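Local coordinates for cell division cycle protein 123 (Schizosaccharomyces pombe, PDB 4ZGP) that acts as an ATP-dependent chaperone of ATP-grasp fold that binds the gamma subunit of eIF2 so that the alpha and beta subunits can join it, at residues A[51-61]-A[91-101]. Residues are numbered along the deposited sequence; the frame is centred on the assembly and turned at random.
Sequences IKPIPATVLKY and YYPEREAIQLI
Lys60 lays its aliphatic chain over one face of the Tyr91 ring, with CD 3.7 Å from the ring centroid; the bends at chi2 (-89°) and chi4 carry NZ on above the same ring, too far for more than a weak cation-pi attraction. Thr57 O lies at the edge of that ring, in its plane, 3.5 Å from Tyr91 CE2, while the hydroxyl OH of Tyr91 reaches Thr57 CB at 3.3 Å. Thr57 crosses that phenol at about a right angle; its chi1 of 65° sets OG1 between the backbone N and the carbonyl carbon, where it accepts a weak hydrogen bond (3.3 Å) from Glu94 N, the N-cap residue of helix 95-107. Tyr61 and Tyr92 run side by side in the same direction, yet their planes stand at 83°, an offset edge-to-face pair with the edge of Tyr92 toward the face of Tyr61. Pro93 CD makes an off-centre CH-pi contact with the Tyr61 ring, and Tyr91 O lies at that ring's edge, 3.4 Å from CD1. Further along, Ala97 CB packs against Val58 CG2 and Pro55 CB, and Ile51 CD1 ends on Ile101 CG1 at 4.1 Å. This structural packing sets helices 56-62 and 95-107, their contacting segments nearly perpendicular with axes 9.7 Å apart, beside the antiparallel sheet 48-51, 180-184, 112-115: Leu180 touches Ile51 and Ile101, and helix 138-146 packs on Tyr61 and Tyr92.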
loop_
_atom_site.group_PDB
_atom_site.type_symbol
_atom_site.label_atom_id
_atom_site.label_comp_id
_atom_site.label_asym_id
_atom_site.label_seq_id
_atom_site.Cartn_x
_atom_site.Cartn_y
_atom_site.Cartn_z
ATOM N N ILE A 51 -9.832 -8.896 -7.572
ATOM C CA ILE A 51 -9.928 -9.931 -8.597
ATOM C C ILE A 51 -8.768 -10.909 -8.467
ATOM O O ILE A 51 -7.622 -10.575 -8.754
ATOM C CB ILE A 51 -9.949 -9.320 -9.998
ATOM C CG1 ILE A 51 -11.166 -8.412 -10.138
ATOM C CG2 ILE A 51 -9.973 -10.430 -11.052
ATOM C CD1 ILE A 51 -11.144 -7.552 -11.398
ATOM N N LYS A 52 -9.070 -12.126 -8.016
ATOM C CA LYS A 52 -8.044 -13.082 -7.650
ATOM C C LYS A 52 -8.497 -14.505 -7.986
ATOM O O LYS A 52 -9.585 -14.908 -7.595
ATOM C CB LYS A 52 -7.722 -12.972 -6.160
ATOM C CG LYS A 52 -6.496 -13.764 -5.714
ATOM C CD LYS A 52 -6.358 -13.716 -4.196
ATOM C CE LYS A 52 -5.115 -14.464 -3.697
ATOM N NZ LYS A 52 -3.853 -13.942 -4.286
ATOM N N PRO A 53 -7.671 -15.253 -8.729
ATOM C CA PRO A 53 -6.415 -14.749 -9.293
ATOM C C PRO A 53 -6.637 -13.755 -10.428
ATOM O O PRO A 53 -7.732 -13.654 -10.980
ATOM C CB PRO A 53 -5.721 -16.011 -9.807
ATOM C CG PRO A 53 -6.818 -16.988 -10.016
ATOM C CD PRO A 53 -7.846 -16.695 -8.967
ATOM N N ILE A 54 -5.595 -13.005 -10.746
ATOM C CA ILE A 54 -5.655 -12.033 -11.826
ATOM C C ILE A 54 -5.838 -12.771 -13.155
ATOM O O ILE A 54 -5.202 -13.798 -13.385
ATOM C CB ILE A 54 -4.374 -11.148 -11.835
ATOM C CG1 ILE A 54 -4.530 -9.958 -12.776
ATOM C CG2 ILE A 54 -3.129 -11.977 -12.171
ATOM C CD1 ILE A 54 -3.491 -8.903 -12.536
ATOM N N PRO A 55 -6.745 -12.276 -14.016
ATOM C CA PRO A 55 -6.930 -12.892 -15.338
ATOM C C PRO A 55 -5.620 -12.969 -16.102
ATOM O O PRO A 55 -4.876 -11.991 -16.136
ATOM C CB PRO A 55 -7.921 -11.954 -16.025
ATOM C CG PRO A 55 -8.733 -11.398 -14.890
ATOM C CD PRO A 55 -7.763 -11.249 -13.734
ATOM N N ALA A 56 -5.339 -14.128 -16.690
ATOM C CA ALA A 56 -4.065 -14.367 -17.354
ATOM C C ALA A 56 -3.783 -13.394 -18.504
ATOM O O ALA A 56 -2.626 -13.032 -18.740
ATOM C CB ALA A 56 -4.008 -15.802 -17.862
ATOM N N THR A 57 -4.819 -12.970 -19.230
ATOM C CA THR A 57 -4.580 -12.051 -20.343
ATOM C C THR A 57 -4.177 -10.679 -19.807
ATOM O O THR A 57 -3.402 -9.968 -20.441
ATOM C CB THR A 57 -5.804 -11.909 -21.277
ATOM O OG1 THR A 57 -6.899 -11.307 -20.575
ATOM C CG2 THR A 57 -6.221 -13.278 -21.802
ATOM N N VAL A 58 -4.697 -10.317 -18.636
ATOM C CA VAL A 58 -4.284 -9.083 -17.979
ATOM C C VAL A 58 -2.812 -9.192 -17.570
ATOM O O VAL A 58 -2.010 -8.279 -17.809
ATOM C CB VAL A 58 -5.172 -8.764 -16.745
ATOM C CG1 VAL A 58 -4.552 -7.667 -15.884
ATOM C CG2 VAL A 58 -6.569 -8.345 -17.186
ATOM N N LEU A 59 -2.468 -10.319 -16.962
ATOM C CA LEU A 59 -1.111 -10.581 -16.506
ATOM C C LEU A 59 -0.135 -10.488 -17.671
ATOM O O LEU A 59 0.942 -9.902 -17.556
ATOM C CB LEU A 59 -1.047 -11.960 -15.847
ATOM C CG LEU A 59 0.120 -12.337 -14.943
ATOM C CD1 LEU A 59 0.391 -11.229 -13.961
ATOM C CD2 LEU A 59 -0.221 -13.624 -14.210
ATOM N N LYS A 60 -0.543 -11.045 -18.805
ATOM C CA LYS A 60 0.279 -11.055 -20.010
ATOM C C LYS A 60 0.534 -9.628 -20.509
ATOM O O LYS A 60 1.665 -9.257 -20.821
ATOM C CB LYS A 60 -0.404 -11.908 -21.085
ATOM C CG LYS A 60 0.504 -12.408 -22.207
ATOM C CD LYS A 60 0.571 -11.419 -23.365
ATOM C CE LYS A 60 1.006 -12.107 -24.656
ATOM N NZ LYS A 60 2.294 -12.842 -24.491
ATOM N N TYR A 61 -0.527 -8.829 -20.563
ATOM C CA TYR A 61 -0.440 -7.429 -20.965
ATOM C C TYR A 61 0.469 -6.598 -20.052
ATOM O O TYR A 61 1.182 -5.712 -20.526
ATOM C CB TYR A 61 -1.852 -6.838 -21.006
ATOM C CG TYR A 61 -1.959 -5.346 -21.212
ATOM C CD1 TYR A 61 -2.056 -4.806 -22.485
ATOM C CD2 TYR A 61 -2.016 -4.482 -20.129
ATOM C CE1 TYR A 61 -2.179 -3.444 -22.671
ATOM C CE2 TYR A 61 -2.133 -3.129 -20.304
ATOM C CZ TYR A 61 -2.223 -2.610 -21.576
ATOM O OH TYR A 61 -2.348 -1.253 -21.743
ATOM N N TYR A 91 -0.954 -5.949 -28.170
ATOM C CA TYR A 91 -1.744 -6.874 -27.360
ATOM C C TYR A 91 -2.619 -6.140 -26.345
ATOM O O TYR A 91 -2.268 -5.061 -25.869
ATOM C CB TYR A 91 -0.836 -7.863 -26.633
ATOM C CG TYR A 91 -1.597 -8.921 -25.874
ATOM C CD1 TYR A 91 -2.123 -10.024 -26.532
ATOM C CD2 TYR A 91 -1.804 -8.813 -24.500
ATOM C CE1 TYR A 91 -2.829 -10.999 -25.846
ATOM C CE2 TYR A 91 -2.510 -9.780 -23.802
ATOM C CZ TYR A 91 -3.020 -10.874 -24.483
ATOM O OH TYR A 91 -3.722 -11.848 -23.808
ATOM N N TYR A 92 -3.760 -6.740 -26.022
ATOM C CA TYR A 92 -4.697 -6.169 -25.069
ATOM C C TYR A 92 -5.538 -7.297 -24.477
ATOM O O TYR A 92 -5.831 -8.271 -25.172
ATOM C CB TYR A 92 -5.575 -5.123 -25.750
ATOM C CG TYR A 92 -6.258 -4.172 -24.800
ATOM C CD1 TYR A 92 -5.546 -3.154 -24.174
ATOM C CD2 TYR A 92 -7.618 -4.291 -24.528
ATOM C CE1 TYR A 92 -6.169 -2.276 -23.309
ATOM C CE2 TYR A 92 -8.250 -3.421 -23.667
ATOM C CZ TYR A 92 -7.523 -2.415 -23.059
ATOM O OH TYR A 92 -8.158 -1.544 -22.199
ATOM N N PRO A 93 -5.911 -7.186 -23.188
ATOM C CA PRO A 93 -6.650 -8.280 -22.541
ATOM C C PRO A 93 -7.989 -8.583 -23.224
ATOM O O PRO A 93 -8.540 -7.702 -23.885
ATOM C CB PRO A 93 -6.871 -7.755 -21.117
ATOM C CG PRO A 93 -5.727 -6.799 -20.896
ATOM C CD PRO A 93 -5.535 -6.131 -22.228
ATOM N N GLU A 94 -8.495 -9.803 -23.057
ATOM C CA GLU A 94 -9.755 -10.201 -23.691
ATOM C C GLU A 94 -10.948 -9.492 -23.051
ATOM O O GLU A 94 -10.868 -9.025 -21.912
ATOM C CB GLU A 94 -9.935 -11.716 -23.620
ATOM C CG GLU A 94 -10.214 -12.260 -22.228
ATOM C CD GLU A 94 -10.312 -13.781 -22.215
ATOM O OE1 GLU A 94 -11.311 -14.314 -21.678
ATOM O OE2 GLU A 94 -9.388 -14.442 -22.741
ATOM N N ARG A 95 -12.050 -9.415 -23.790
ATOM C CA ARG A 95 -13.194 -8.605 -23.382
ATOM C C ARG A 95 -13.758 -9.023 -22.031
ATOM O O ARG A 95 -14.259 -8.188 -21.275
ATOM C CB ARG A 95 -14.299 -8.660 -24.447
ATOM C CG ARG A 95 -15.523 -7.830 -24.075
ATOM C CD ARG A 95 -16.580 -7.754 -25.174
ATOM N NE ARG A 95 -17.860 -7.340 -24.604
ATOM C CZ ARG A 95 -18.210 -6.073 -24.400
ATOM N NH1 ARG A 95 -19.385 -5.790 -23.857
ATOM N NH2 ARG A 95 -17.384 -5.086 -24.738
ATOM N N GLU A 96 -13.680 -10.316 -21.732
ATOM C CA GLU A 96 -14.232 -10.850 -20.497
ATOM C C GLU A 96 -13.558 -10.202 -19.290
ATOM O O GLU A 96 -14.215 -9.820 -18.314
ATOM C CB GLU A 96 -14.066 -12.375 -20.448
ATOM C CG GLU A 96 -15.009 -13.154 -21.370
ATOM C CD GLU A 96 -14.451 -13.400 -22.776
ATOM O OE1 GLU A 96 -13.354 -12.896 -23.108
ATOM O OE2 GLU A 96 -15.121 -14.111 -23.558
ATOM N N ALA A 97 -12.240 -10.073 -19.380
ATOM C CA ALA A 97 -11.449 -9.440 -18.333
ATOM C C ALA A 97 -11.783 -7.959 -18.227
ATOM O O ALA A 97 -11.946 -7.430 -17.128
ATOM C CB ALA A 97 -9.982 -9.629 -18.603
ATOM N N ILE A 98 -11.880 -7.293 -19.375
ATOM C CA ILE A 98 -12.235 -5.880 -19.406
ATOM C C ILE A 98 -13.601 -5.637 -18.751
ATOM O O ILE A 98 -13.765 -4.683 -17.985
ATOM C CB ILE A 98 -12.264 -5.329 -20.854
ATOM C CG1 ILE A 98 -10.913 -5.542 -21.534
ATOM C CG2 ILE A 98 -12.630 -3.839 -20.859
ATOM C CD1 ILE A 98 -9.767 -4.838 -20.868
ATOM N N GLN A 99 -14.588 -6.478 -19.061
ATOM C CA GLN A 99 -15.918 -6.306 -18.468
ATOM C C GLN A 99 -15.905 -6.570 -16.958
ATOM O O GLN A 99 -16.607 -5.895 -16.186
ATOM C CB GLN A 99 -16.929 -7.229 -19.152
ATOM C CG GLN A 99 -17.191 -6.892 -20.610
ATOM C CD GLN A 99 -17.740 -5.492 -20.797
ATOM O OE1 GLN A 99 -18.572 -5.036 -20.012
ATOM N NE2 GLN A 99 -17.273 -4.806 -21.836
ATOM N N LEU A 100 -15.098 -7.541 -16.549
ATOM C CA LEU A 100 -14.947 -7.881 -15.136
ATOM C C LEU A 100 -14.401 -6.687 -14.360
ATOM O O LEU A 100 -14.914 -6.317 -13.300
ATOM C CB LEU A 100 -14.022 -9.090 -14.977
ATOM C CG LEU A 100 -14.005 -9.808 -13.624
ATOM C CD1 LEU A 100 -15.421 -10.077 -13.141
ATOM C CD2 LEU A 100 -13.231 -11.117 -13.730
ATOM N N ILE A 101 -13.372 -6.069 -14.918
ATOM C CA ILE A 101 -12.784 -4.881 -14.321
ATOM C C ILE A 101 -13.774 -3.740 -14.265
ATOM O O ILE A 101 -13.919 -3.087 -13.240
ATOM C CB ILE A 101 -11.538 -4.469 -15.097
ATOM C CG1 ILE A 101 -10.481 -5.570 -14.955
ATOM C CG2 ILE A 101 -11.037 -3.099 -14.647
ATOM C CD1 ILE A 101 -9.242 -5.327 -15.772
#